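Side-chain contacts in proteasome accessory factor B/C (PafBC) (Paenarthrobacter aurescens, PDB 6SJ9), which acts as a transcriptional regulator of the bacterial DNA damage response, probably binding DNA through its winged helix-turn-helix parts: residues Leu353-Phe358 / Gln368-His373; Ile387-Gly392 / Val411-His416; Thr344-Leu349 / Asp442-Ala447; Thr94-Thr99 / Gly455-Ser460. All coordinates share one frame; numbering follows the deposited sequence.

In the fold
From the N terminus, Thr-94-Thr-99 at the start of helix 95-118 opens contact 4, which closes only at Gly-455-Ser-460 and so spans the other three. Contact 3 opens next, at Thr-344-Leu-349, and closes at Asp-442-Ala-447. Within that span contact 1 (353-358 with 368-373) and contact 2 (387-392 with 411-416) follow in series, without crossing. Contact 1 joins the first two helices of the PafC helix-turn-helix domain and contact 2 its third helix to the wing sheet. Contact 3 ties the first helix to a later loop, touching contact 1 through Leu-353 and Leu-443. Contact 4 brings in helix 95-118, whose Ala-96 and Thr-99 meet Val-356.

Contact 1: Leu353-Phe358 / Gln368-His373; sequences LQLVPF and QEVADH
Phe-358 lays one face of its ring against a methyl of Val-370. CG2 stands 4.0 Å from the ring centroid and 24° off the normal, a CH-pi contact displaced toward the rim: its nearest ring atom is Phe-358 CD1, 3.7 Å from Val-370 CG2, with CE1 of the same ring almost as near. The two side chains run past each other in opposite directions, which lets the methyl slide over the aromatic face without butting into the edge. That edge meets instead the carbonyl O of Leu-355, one turn back, which lies in the plane of the ring.

Val-370 divides its branches between two partners. With CG1 opposite the backbone N (chi1 167°), CG2 is left for the ring and CG1 is directed to Leu-355, whose CD2 lies 4.2 Å from Val-370 CG1. Leu-355 reaches this point only with its far end. It also packs on Phe-374, Leu-381 and Leu-385, and thereby links the pair to helix 378-389.

Within helix 367-374, Gln-368 NE2 donates to Asp-372 OD1 at 3.0 Å, a bond that lies in the amide plane but meets the carboxylate from above its plane. A bound PEG, probably from the crystallisation liquor, lies near the Phe-358 ring and is in weak hydrogen-bond contact with His-373 NE2.

Packing of the first helix, 346-360, on the second, 367-374, with the third closing over Leu-355, is the three-helix core of a winged helix-turn-helix domain.

Contact 2: Ile387-Gly392 / Val411-His416; sequences ILICSG and VYISEH
Ile-389, in the last turn of helix 378-389, sends both branches from CB toward strand 410-413, although its CA remains 9.7 Å from the CA of Ile-413. CG2 leaves CB opposite the carbonyl carbon and looks to Ile-413, whose CD1 is 4.3 Å from Ile-389 CG2, a loose apolar contact. CG1 takes the crowded position between the backbone N and the carbonyl carbon (chi1 64°). From there the chain straightens (chi2 173°), and its end, Ile-389 CD1, meets Val-411 CG1 at 3.9 Å. These two side chains approach tip to tip; on the strand side Val-411 contributes the methyl that stands opposite its backbone N.

Val-411 and Ile-413 lie on one face of the strand, with Tyr-412 between them pointing to the other, where its ring stacks with His-410 and its OH bonds to Glu-407 OE2. The buried face is completed by Ile-404 against Ile-389, by Trp-406 and Leu-359 against Val-411, and by Thr-99 of helix 95-118 against Ile-413.

Strand 410-413 is flanked by 365-366 and 404-407, antiparallel to both, and the latter also pairs with strand 175-188, which overlaps the first WYL domain. Apolar side chains of a third helix, probably the recognition helix, lying against a small antiparallel sheet are characteristic of the winged helix-turn-helix fold.

Contact 3: Thr344-Leu349 / Asp442-Ala447; sequences TSEDQL and DLPALA
Glu-346, in the first turn of helix 346-360, and Leu-443, in the loop after helix 427-441, bring their CA atoms to 6.7 Å. The loop runs extended here, with polyproline-II-like backbone angles at Leu-443 and Pro-444. Leu-443 passes the aliphatic part of Glu-346 in the opposite direction, and its CD2 touches Glu-346 CB at 3.8 Å and CG at 3.9 Å. Its other methyl, Leu-443 CD1, lies 4.1 Å from Leu-349 CB, one turn along the helix, and the same leucine also packs on Leu-353.

This helix is the first of the PafC helix-turn-helix domain. Ser-345 is its N-cap, with OG accepting from Gln-348 N at 3.2 Å.

Glu-346 leaves the helix with CG opposite the carbonyl carbon (chi1 -67°) and stays extended, which carries the carboxylate beyond the leucine. The Glu-346 side chain crosses that of Pro-444 at about a right angle, with Glu-346 OE1 3.7 Å from Pro-444 CD. OE2 forms a salt bridge with Arg-526, in the second WYL domain, and a water 2.7 Å from Glu-346 OE2 is also 3.0 Å from Asp-442 O. Asp-442 turns its own carboxylate to Arg-577.

Contact 4: Thr94-Thr99 / Gly455-Ser460; sequences TPAEST and GSALES
Glu-97 places CG opposite its carbonyl carbon (chi1 -67°) and runs out extended, while Ser-460 holds OG between its backbone N and carbonyl carbon (chi1 73°); the two rotamers bring the carboxylate and the hydroxyl together across two helix starts. Glu-97 belongs to a capping box on helix 95-118: its backbone N donates to Thr-94 OG1 at 3.1 Å, nearly straight at 170°, and Thr-94 N returns a bond of 2.9 Å to Glu-97 OE1, met from above the carboxylate plane.

OE1 also takes a salt bridge from Lys-464, one turn beyond Ser-460 on helix 457-469, which would probably favour the ionised carboxylate. Glu-97 OE2 is modelled only 2.3 Å from Ser-460 OG; the hydroxyl would donate, but this is too short for an ordinary hydrogen bond and the detail is doubtful.

With alanines at 96 and 457 the helix starts come close: the CA atoms of Glu-97 and Ala-457 are 5.1 Å apart. Helix 95-118 is thus joined to helix 457-469, which overlaps the PafC helix-turn-helix domain, and Val-356 of helix 346-360 packs on Ala-96. Beside the polar pair, Ala-96 CB rests 3.9 Å from Ala-457 CB, methyl against methyl.

Contact 1: Leu353-Phe358 / Gln368-His373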
loop_
_atom_site.group_PDB
_atom_site.type_symbol
_atom_site.label_atom_id
_atom_site.label_comp_id
_atom_site.label_asym_id
_atom_site.label_seq_id
_atom_site.Cartn_x
_atom_site.Cartn_y
_atom_site.Cartn_z
ATOM N N LEU A 353 6.567 -8.321 8.712
ATOM C CA LEU A 353 7.919 -7.807 8.859
ATOM C C LEU A 353 8.926 -8.947 9.016
ATOM O O LEU A 353 10.046 -8.866 8.509
ATOM C CB LEU A 353 7.996 -6.853 10.053
ATOM C CG LEU A 353 7.288 -5.520 9.827
ATOM C CD1 LEU A 353 7.329 -4.771 11.102
ATOM C CD2 LEU A 353 7.983 -4.726 8.708
ATOM N N GLN A 354 8.545 -10.007 9.744
ATOM C CA GLN A 354 9.415 -11.136 10.031
ATOM C C GLN A 354 9.544 -12.074 8.844
ATOM O O GLN A 354 10.378 -12.980 8.875
ATOM C CB GLN A 354 8.885 -11.905 11.249
ATOM C CG GLN A 354 9.144 -11.181 12.548
ATOM C CD GLN A 354 8.279 -11.693 13.678
ATOM O OE1 GLN A 354 7.890 -12.852 13.713
ATOM N NE2 GLN A 354 7.890 -10.783 14.570
ATOM N N LEU A 355 8.711 -11.904 7.824
ATOM C CA LEU A 355 8.933 -12.638 6.591
ATOM C C LEU A 355 10.124 -12.058 5.829
ATOM O O LEU A 355 10.792 -12.790 5.090
ATOM C CB LEU A 355 7.685 -12.600 5.707
ATOM C CG LEU A 355 6.403 -13.144 6.320
ATOM C CD1 LEU A 355 5.277 -13.158 5.258
ATOM C CD2 LEU A 355 6.637 -14.557 6.824
ATOM N N VAL A 356 10.408 -10.762 6.008
ATOM C CA VAL A 356 11.432 -10.111 5.182
ATOM C C VAL A 356 12.780 -10.835 5.264
ATOM O O VAL A 356 13.353 -11.144 4.205
ATOM C CB VAL A 356 11.517 -8.610 5.526
ATOM C CG1 VAL A 356 12.665 -7.919 4.737
ATOM C CG2 VAL A 356 10.184 -7.940 5.249
ATOM N N PRO A 357 13.316 -11.175 6.447
ATOM C CA PRO A 357 14.632 -11.877 6.475
ATOM C C PRO A 357 14.634 -13.211 5.730
ATOM O O PRO A 357 15.674 -13.587 5.174
ATOM C CB PRO A 357 14.916 -12.076 7.975
ATOM C CG PRO A 357 14.192 -10.938 8.637
ATOM C CD PRO A 357 12.888 -10.763 7.798
ATOM N N PHE A 358 13.511 -13.949 5.711
ATOM C CA PHE A 358 13.437 -15.171 4.902
ATOM C C PHE A 358 13.502 -14.859 3.420
ATOM O O PHE A 358 14.248 -15.502 2.679
ATOM C CB PHE A 358 12.136 -15.929 5.175
ATOM C CG PHE A 358 12.051 -16.485 6.540
ATOM C CD1 PHE A 358 12.683 -17.706 6.848
ATOM C CD2 PHE A 358 11.390 -15.788 7.532
ATOM C CE1 PHE A 358 12.612 -18.250 8.119
ATOM C CE2 PHE A 358 11.327 -16.303 8.799
ATOM C CZ PHE A 358 11.947 -17.534 9.114
ATOM N N GLN A 368 6.045 -23.898 3.035
ATOM C CA GLN A 368 5.461 -24.846 4.004
ATOM C C GLN A 368 6.187 -24.771 5.338
ATOM O O GLN A 368 5.563 -24.714 6.404
ATOM C CB GLN A 368 5.503 -26.293 3.526
ATOM C CG GLN A 368 4.692 -27.248 4.501
ATOM C CD GLN A 368 3.198 -26.823 4.567
ATOM O OE1 GLN A 368 2.511 -26.819 3.545
ATOM N NE2 GLN A 368 2.709 -26.465 5.751
ATOM N N GLU A 369 7.505 -24.742 5.281
ATOM C CA GLU A 369 8.326 -24.718 6.476
ATOM C C GLU A 369 8.152 -23.416 7.241
ATOM O O GLU A 369 8.178 -23.403 8.469
ATOM C CB GLU A 369 9.764 -24.962 6.058
ATOM C CG GLU A 369 10.803 -24.713 7.077
ATOM C CD GLU A 369 12.175 -24.945 6.457
ATOM O OE1 GLU A 369 13.109 -24.135 6.697
ATOM O OE2 GLU A 369 12.288 -25.955 5.716
ATOM N N VAL A 370 7.977 -22.304 6.545
ATOM C CA VAL A 370 7.838 -21.076 7.288
ATOM C C VAL A 370 6.424 -20.946 7.847
ATOM O O VAL A 370 6.242 -20.450 8.963
ATOM C CB VAL A 370 8.243 -19.888 6.393
ATOM C CG1 VAL A 370 7.820 -18.567 7.012
ATOM C CG2 VAL A 370 9.794 -19.884 6.245
ATOM N N ALA A 371 5.409 -21.423 7.124
ATOM C CA ALA A 371 4.067 -21.424 7.702
ATOM C C ALA A 371 4.014 -22.260 8.988
ATOM O O ALA A 371 3.500 -21.794 10.018
ATOM C CB ALA A 371 3.071 -21.951 6.682
ATOM N N ASP A 372 4.623 -23.456 8.970
ATOM C CA ASP A 372 4.674 -24.301 10.170
ATOM C C ASP A 372 5.348 -23.578 11.322
ATOM O O ASP A 372 4.870 -23.619 12.452
ATOM C CB ASP A 372 5.462 -25.579 9.905
ATOM C CG ASP A 372 4.790 -26.501 8.935
ATOM O OD1 ASP A 372 3.608 -26.320 8.596
ATOM O OD2 ASP A 372 5.482 -27.425 8.495
ATOM N N HIS A 373 6.466 -22.911 11.038
ATOM C CA HIS A 373 7.190 -22.166 12.054
ATOM C C HIS A 373 6.312 -21.087 12.693
ATOM O O HIS A 373 6.365 -20.870 13.909
ATOM C CB HIS A 373 8.434 -21.549 11.424
ATOM C CG HIS A 373 9.123 -20.563 12.312
ATOM N ND1 HIS A 373 9.904 -20.940 13.387
ATOM C CD2 HIS A 373 9.126 -19.210 12.299
ATOM C CE1 HIS A 373 10.364 -19.859 13.988
ATOM N NE2 HIS A 373 9.908 -18.796 13.347
#

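Contact 2: Ile387-Gly392 / Val411-His416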
loop_
_atom_site.group_PDB
_atom_site.type_symbol
_atom_site.label_atom_id
_atom_site.label_comp_id
_atom_site.label_asym_id
_atom_site.label_seq_id
_atom_site.Cartn_x
_atom_site.Cartn_y
_atom_site.Cartn_z
ATOM N N ILE A 387 -0.428 -9.841 0.221
ATOM C CA ILE A 387 -0.604 -8.486 0.746
ATOM C C ILE A 387 0.706 -7.727 0.663
ATOM O O ILE A 387 0.747 -6.564 0.244
ATOM C CB ILE A 387 -1.100 -8.531 2.203
ATOM C CG1 ILE A 387 -2.530 -9.062 2.251
ATOM C CG2 ILE A 387 -1.030 -7.077 2.810
ATOM C CD1 ILE A 387 -2.893 -9.626 3.591
ATOM N N LEU A 388 1.808 -8.390 1.030
ATOM C CA LEU A 388 3.078 -7.702 1.150
ATOM C C LEU A 388 3.690 -7.370 -0.221
ATOM O O LEU A 388 4.139 -6.235 -0.451
ATOM C CB LEU A 388 4.074 -8.563 1.962
ATOM C CG LEU A 388 5.506 -8.008 2.080
ATOM C CD1 LEU A 388 5.418 -6.729 2.911
ATOM C CD2 LEU A 388 6.473 -8.987 2.780
ATOM N N ILE A 389 3.759 -8.339 -1.134
ATOM C CA ILE A 389 4.575 -8.157 -2.338
ATOM C C ILE A 389 3.798 -8.302 -3.630
ATOM O O ILE A 389 4.406 -8.216 -4.696
ATOM C CB ILE A 389 5.771 -9.134 -2.378
ATOM C CG1 ILE A 389 5.258 -10.573 -2.455
ATOM C CG2 ILE A 389 6.726 -8.975 -1.261
ATOM C CD1 ILE A 389 6.390 -11.558 -2.663
ATOM N N CYS A 390 2.504 -8.607 -3.584
ATOM C CA CYS A 390 1.679 -8.763 -4.788
ATOM C C CYS A 390 0.573 -7.729 -4.840
ATOM O O CYS A 390 -0.479 -7.964 -5.445
ATOM C CB CYS A 390 1.065 -10.182 -4.878
ATOM S SG CYS A 390 2.301 -11.522 -4.727
ATOM N N SER A 391 0.770 -6.605 -4.172
ATOM C CA SER A 391 -0.249 -5.583 -4.068
ATOM C C SER A 391 0.100 -4.388 -4.887
ATOM O O SER A 391 -0.580 -3.368 -4.766
ATOM C CB SER A 391 -0.474 -5.153 -2.623
ATOM O OG SER A 391 -1.111 -6.199 -1.950
ATOM N N GLY A 392 1.153 -4.483 -5.688
ATOM C CA GLY A 392 1.526 -3.378 -6.516
ATOM C C GLY A 392 2.371 -2.438 -5.701
ATOM O O GLY A 392 2.706 -2.687 -4.535
ATOM N N VAL A 411 9.708 -18.625 -2.283
ATOM C CA VAL A 411 9.633 -17.203 -2.642
ATOM C C VAL A 411 10.929 -16.515 -2.233
ATOM O O VAL A 411 11.383 -16.650 -1.090
ATOM C CB VAL A 411 8.427 -16.474 -1.993
ATOM C CG1 VAL A 411 8.229 -15.018 -2.679
ATOM C CG2 VAL A 411 7.171 -17.301 -2.140
ATOM N N TYR A 412 11.527 -15.771 -3.154
ATOM C CA TYR A 412 12.763 -15.092 -2.786
ATOM C C TYR A 412 12.882 -13.790 -3.565
ATOM O O TYR A 412 12.448 -13.690 -4.716
ATOM C CB TYR A 412 14.014 -15.992 -2.954
ATOM C CG TYR A 412 14.215 -16.640 -4.297
ATOM C CD1 TYR A 412 13.390 -17.678 -4.736
ATOM C CD2 TYR A 412 15.267 -16.238 -5.119
ATOM C CE1 TYR A 412 13.584 -18.269 -5.977
ATOM C CE2 TYR A 412 15.478 -16.833 -6.367
ATOM C CZ TYR A 412 14.637 -17.839 -6.791
ATOM O OH TYR A 412 14.852 -18.413 -8.035
ATOM N N ILE A 413 13.386 -12.784 -2.863
ATOM C CA ILE A 413 13.632 -11.444 -3.375
ATOM C C ILE A 413 15.121 -11.388 -3.663
ATOM O O ILE A 413 15.929 -11.457 -2.740
ATOM C CB ILE A 413 13.180 -10.385 -2.359
ATOM C CG1 ILE A 413 11.676 -10.511 -2.163
ATOM C CG2 ILE A 413 13.534 -9.008 -2.829
ATOM C CD1 ILE A 413 11.028 -9.537 -1.182
ATOM N N SER A 414 15.487 -11.424 -4.938
ATOM C CA SER A 414 16.882 -11.575 -5.333
ATOM C C SER A 414 17.749 -10.375 -4.929
ATOM O O SER A 414 17.337 -9.213 -5.044
ATOM C CB SER A 414 16.972 -11.845 -6.836
ATOM O OG SER A 414 16.398 -10.800 -7.589
ATOM N N GLU A 415 18.918 -10.676 -4.360
ATOM C CA GLU A 415 19.907 -9.675 -3.982
ATOM C C GLU A 415 20.896 -9.481 -5.133
ATOM O O GLU A 415 21.708 -10.368 -5.427
ATOM C CB GLU A 415 20.630 -10.072 -2.695
ATOM C CG GLU A 415 21.882 -9.226 -2.380
ATOM C CD GLU A 415 21.593 -7.836 -1.812
ATOM O OE1 GLU A 415 21.723 -7.669 -0.580
ATOM O OE2 GLU A 415 21.262 -6.910 -2.592
ATOM N N HIS A 416 20.808 -8.334 -5.797
ATOM C CA HIS A 416 21.834 -7.835 -6.712
ATOM C C HIS A 416 23.001 -7.306 -5.878
ATOM O O HIS A 416 22.952 -6.191 -5.358
ATOM C CB HIS A 416 21.209 -6.786 -7.621
ATOM C CG HIS A 416 20.365 -5.797 -6.883
ATOM N ND1 HIS A 416 20.892 -4.736 -6.180
ATOM C CD2 HIS A 416 19.022 -5.732 -6.715
ATOM C CE1 HIS A 416 19.909 -4.055 -5.617
ATOM N NE2 HIS A 416 18.765 -4.636 -5.930
#

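Contact 3: Thr344-Leu349 / Asp442-Ala447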
loop_
_atom_site.group_PDB
_atom_site.type_symbol
_atom_site.label_atom_id
_atom_site.label_comp_id
_atom_site.label_asym_id
_atom_site.label_seq_id
_atom_site.Cartn_x
_atom_site.Cartn_y
_atom_site.Cartn_z
ATOM N N THR A 344 -6.593 -6.481 8.313
ATOM C CA THR A 344 -5.245 -6.781 8.778
ATOM C C THR A 344 -5.046 -6.382 10.228
ATOM O O THR A 344 -5.380 -5.268 10.622
ATOM C CB THR A 344 -4.284 -6.047 7.864
ATOM O OG1 THR A 344 -4.653 -6.410 6.527
ATOM C CG2 THR A 344 -2.800 -6.454 8.150
ATOM N N SER A 345 -4.500 -7.291 11.017
ATOM C CA SER A 345 -4.217 -7.068 12.430
ATOM C C SER A 345 -2.747 -6.705 12.672
ATOM O O SER A 345 -1.888 -6.831 11.813
ATOM C CB SER A 345 -4.544 -8.330 13.244
ATOM O OG SER A 345 -3.703 -9.386 12.808
ATOM N N GLU A 346 -2.473 -6.282 13.896
ATOM C CA GLU A 346 -1.089 -6.037 14.304
ATOM C C GLU A 346 -0.255 -7.330 14.282
ATOM O O GLU A 346 0.901 -7.299 13.876
ATOM C CB GLU A 346 -1.059 -5.386 15.688
ATOM C CG GLU A 346 -1.656 -3.975 15.618
ATOM C CD GLU A 346 -1.524 -3.170 16.928
ATOM O OE1 GLU A 346 -1.367 -3.805 17.980
ATOM O OE2 GLU A 346 -1.523 -1.931 16.885
ATOM N N ASP A 347 -0.816 -8.474 14.690
ATOM C CA ASP A 347 -0.066 -9.732 14.571
ATOM C C ASP A 347 0.353 -9.992 13.116
ATOM O O ASP A 347 1.489 -10.379 12.838
ATOM C CB ASP A 347 -0.915 -10.921 15.064
ATOM C CG ASP A 347 -0.974 -11.035 16.606
ATOM O OD1 ASP A 347 -0.219 -10.313 17.291
ATOM O OD2 ASP A 347 -1.782 -11.876 17.124
ATOM N N GLN A 348 -0.550 -9.748 12.175
ATOM C CA GLN A 348 -0.224 -10.008 10.778
ATOM C C GLN A 348 0.831 -9.027 10.263
ATOM O O GLN A 348 1.740 -9.408 9.510
ATOM C CB GLN A 348 -1.505 -9.947 9.930
ATOM C CG GLN A 348 -1.308 -10.266 8.470
ATOM C CD GLN A 348 -2.639 -10.468 7.754
ATOM O OE1 GLN A 348 -3.669 -9.905 8.163
ATOM N NE2 GLN A 348 -2.629 -11.281 6.702
ATOM N N LEU A 349 0.738 -7.769 10.676
ATOM C CA LEU A 349 1.758 -6.817 10.268
ATOM C C LEU A 349 3.107 -7.193 10.839
ATOM O O LEU A 349 4.105 -7.151 10.128
ATOM C CB LEU A 349 1.404 -5.403 10.707
ATOM C CG LEU A 349 0.207 -4.921 9.889
ATOM C CD1 LEU A 349 -0.285 -3.816 10.691
ATOM C CD2 LEU A 349 0.515 -4.473 8.453
ATOM N N ASP A 442 5.696 1.432 15.726
ATOM C CA ASP A 442 4.942 1.426 16.968
ATOM C C ASP A 442 4.299 0.056 17.304
ATOM O O ASP A 442 3.621 -0.053 18.319
ATOM C CB ASP A 442 3.890 2.548 16.900
ATOM C CG ASP A 442 3.350 2.925 18.263
ATOM O OD1 ASP A 442 4.196 3.087 19.172
ATOM O OD2 ASP A 442 2.115 3.097 18.426
ATOM N N LEU A 443 4.475 -0.976 16.479
ATOM C CA LEU A 443 3.919 -2.305 16.751
ATOM C C LEU A 443 4.526 -2.902 18.028
ATOM O O LEU A 443 5.667 -2.578 18.388
ATOM C CB LEU A 443 4.196 -3.256 15.591
ATOM C CG LEU A 443 3.453 -2.978 14.327
ATOM C CD1 LEU A 443 4.162 -3.729 13.190
ATOM C CD2 LEU A 443 1.998 -3.429 14.529
ATOM N N PRO A 444 3.771 -3.749 18.743
ATOM C CA PRO A 444 4.256 -4.323 20.009
ATOM C C PRO A 444 5.656 -4.906 19.922
ATOM O O PRO A 444 5.953 -5.743 19.059
ATOM C CB PRO A 444 3.238 -5.429 20.300
ATOM C CG PRO A 444 2.060 -5.116 19.514
ATOM C CD PRO A 444 2.326 -3.941 18.599
ATOM N N ALA A 445 6.483 -4.549 20.906
ATOM C CA ALA A 445 7.853 -5.036 20.951
ATOM C C ALA A 445 7.867 -6.510 21.334
ATOM O O ALA A 445 7.102 -6.954 22.194
ATOM C CB ALA A 445 8.682 -4.214 21.940
ATOM N N LEU A 446 8.730 -7.271 20.674
ATOM C CA LEU A 446 8.814 -8.709 20.871
ATOM C C LEU A 446 9.988 -9.063 21.783
ATOM O O LEU A 446 10.899 -8.260 22.009
ATOM C CB LEU A 446 8.939 -9.435 19.524
ATOM C CG LEU A 446 10.176 -9.266 18.631
ATOM C CD1 LEU A 446 10.156 -10.313 17.533
ATOM C CD2 LEU A 446 10.282 -7.873 18.020
ATOM N N ALA A 447 9.940 -10.280 22.324
ATOM C CA ALA A 447 11.016 -10.803 23.159
ATOM C C ALA A 447 12.144 -11.296 22.256
ATOM O O ALA A 447 11.989 -12.295 21.544
ATOM C CB ALA A 447 10.495 -11.918 24.064
HETATM O O HOH W 1 0.946 -1.077 17.477
#

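Contact 4: Thr94-Thr99 / Gly455-Ser460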
loop_
_atom_site.group_PDB
_atom_site.type_symbol
_atom_site.label_atom_id
_atom_site.label_comp_id
_atom_site.label_asym_id
_atom_site.label_seq_id
_atom_site.Cartn_x
_atom_site.Cartn_y
_atom_site.Cartn_z
ATOM N N THR A 94 18.762 -1.569 0.619
ATOM C CA THR A 94 18.857 -3.005 0.459
ATOM C C THR A 94 17.478 -3.596 0.130
ATOM O O THR A 94 16.434 -2.992 0.408
ATOM C CB THR A 94 19.364 -3.650 1.730
ATOM O OG1 THR A 94 18.320 -3.565 2.709
ATOM C CG2 THR A 94 20.683 -2.952 2.222
ATOM N N PRO A 95 17.452 -4.816 -0.421
ATOM C CA PRO A 95 16.152 -5.453 -0.650
ATOM C C PRO A 95 15.292 -5.555 0.602
ATOM O O PRO A 95 14.093 -5.252 0.535
ATOM C CB PRO A 95 16.540 -6.826 -1.215
ATOM C CG PRO A 95 17.936 -6.563 -1.922
ATOM C CD PRO A 95 18.599 -5.578 -0.979
ATOM N N ALA A 96 15.869 -5.897 1.752
ATOM C CA ALA A 96 15.091 -5.919 2.974
ATOM C C ALA A 96 14.464 -4.545 3.231
ATOM O O ALA A 96 13.241 -4.432 3.377
ATOM C CB ALA A 96 15.949 -6.372 4.162
ATOM N N GLU A 97 15.283 -3.484 3.235
ATOM C CA GLU A 97 14.767 -2.132 3.447
ATOM C C GLU A 97 13.661 -1.769 2.468
ATOM O O GLU A 97 12.698 -1.093 2.837
ATOM C CB GLU A 97 15.889 -1.101 3.320
ATOM C CG GLU A 97 16.877 -1.215 4.402
ATOM C CD GLU A 97 18.114 -0.313 4.162
ATOM O OE1 GLU A 97 18.378 0.054 3.005
ATOM O OE2 GLU A 97 18.810 -0.015 5.155
ATOM N N SER A 98 13.841 -2.115 1.192
ATOM C CA SER A 98 12.849 -1.813 0.183
ATOM C C SER A 98 11.549 -2.554 0.421
ATOM O O SER A 98 10.476 -2.012 0.127
ATOM C CB SER A 98 13.398 -2.199 -1.192
ATOM O OG SER A 98 14.656 -1.571 -1.418
ATOM N N THR A 99 11.622 -3.787 0.943
ATOM C CA THR A 99 10.390 -4.530 1.197
ATOM C C THR A 99 9.628 -3.945 2.384
ATOM O O THR A 99 8.421 -3.755 2.301
ATOM C CB THR A 99 10.698 -6.012 1.447
ATOM O OG1 THR A 99 11.520 -6.507 0.387
ATOM C CG2 THR A 99 9.410 -6.832 1.526
ATOM N N GLY A 455 19.513 -2.835 14.831
ATOM C CA GLY A 455 20.003 -3.386 13.578
ATOM C C GLY A 455 18.979 -3.776 12.531
ATOM O O GLY A 455 19.380 -4.126 11.415
ATOM N N SER A 456 17.683 -3.690 12.807
ATOM C CA SER A 456 16.715 -4.200 11.846
ATOM C C SER A 456 16.640 -3.289 10.608
ATOM O O SER A 456 17.077 -2.133 10.614
ATOM C CB SER A 456 15.340 -4.323 12.497
ATOM O OG SER A 456 14.824 -3.038 12.831
ATOM N N ALA A 457 16.084 -3.847 9.535
ATOM C CA ALA A 457 15.797 -3.117 8.306
ATOM C C ALA A 457 14.779 -1.999 8.515
ATOM O O ALA A 457 14.832 -0.962 7.839
ATOM C CB ALA A 457 15.236 -4.076 7.258
ATOM N N LEU A 458 13.813 -2.217 9.391
ATOM C CA LEU A 458 12.868 -1.156 9.687
ATOM C C LEU A 458 13.607 0.062 10.224
ATOM O O LEU A 458 13.371 1.186 9.785
ATOM C CB LEU A 458 11.822 -1.635 10.690
ATOM C CG LEU A 458 10.945 -0.478 11.166
ATOM C CD1 LEU A 458 10.070 0.061 9.958
ATOM C CD2 LEU A 458 10.037 -0.931 12.339
ATOM N N GLU A 459 14.513 -0.152 11.165
ATOM C CA GLU A 459 15.247 0.963 11.758
ATOM C C GLU A 459 16.093 1.684 10.708
ATOM O O GLU A 459 16.128 2.924 10.653
ATOM C CB GLU A 459 16.138 0.476 12.901
ATOM C CG GLU A 459 16.989 1.611 13.473
ATOM C CD GLU A 459 18.224 1.147 14.264
ATOM O OE1 GLU A 459 18.904 0.180 13.834
ATOM O OE2 GLU A 459 18.537 1.780 15.298
ATOM N N SER A 460 16.808 0.922 9.881
ATOM C CA SER A 460 17.725 1.572 8.963
ATOM C C SER A 460 16.981 2.339 7.877
ATOM O O SER A 460 17.425 3.422 7.485
ATOM C CB SER A 460 18.715 0.563 8.339
ATOM O OG SER A 460 18.110 -0.287 7.380
#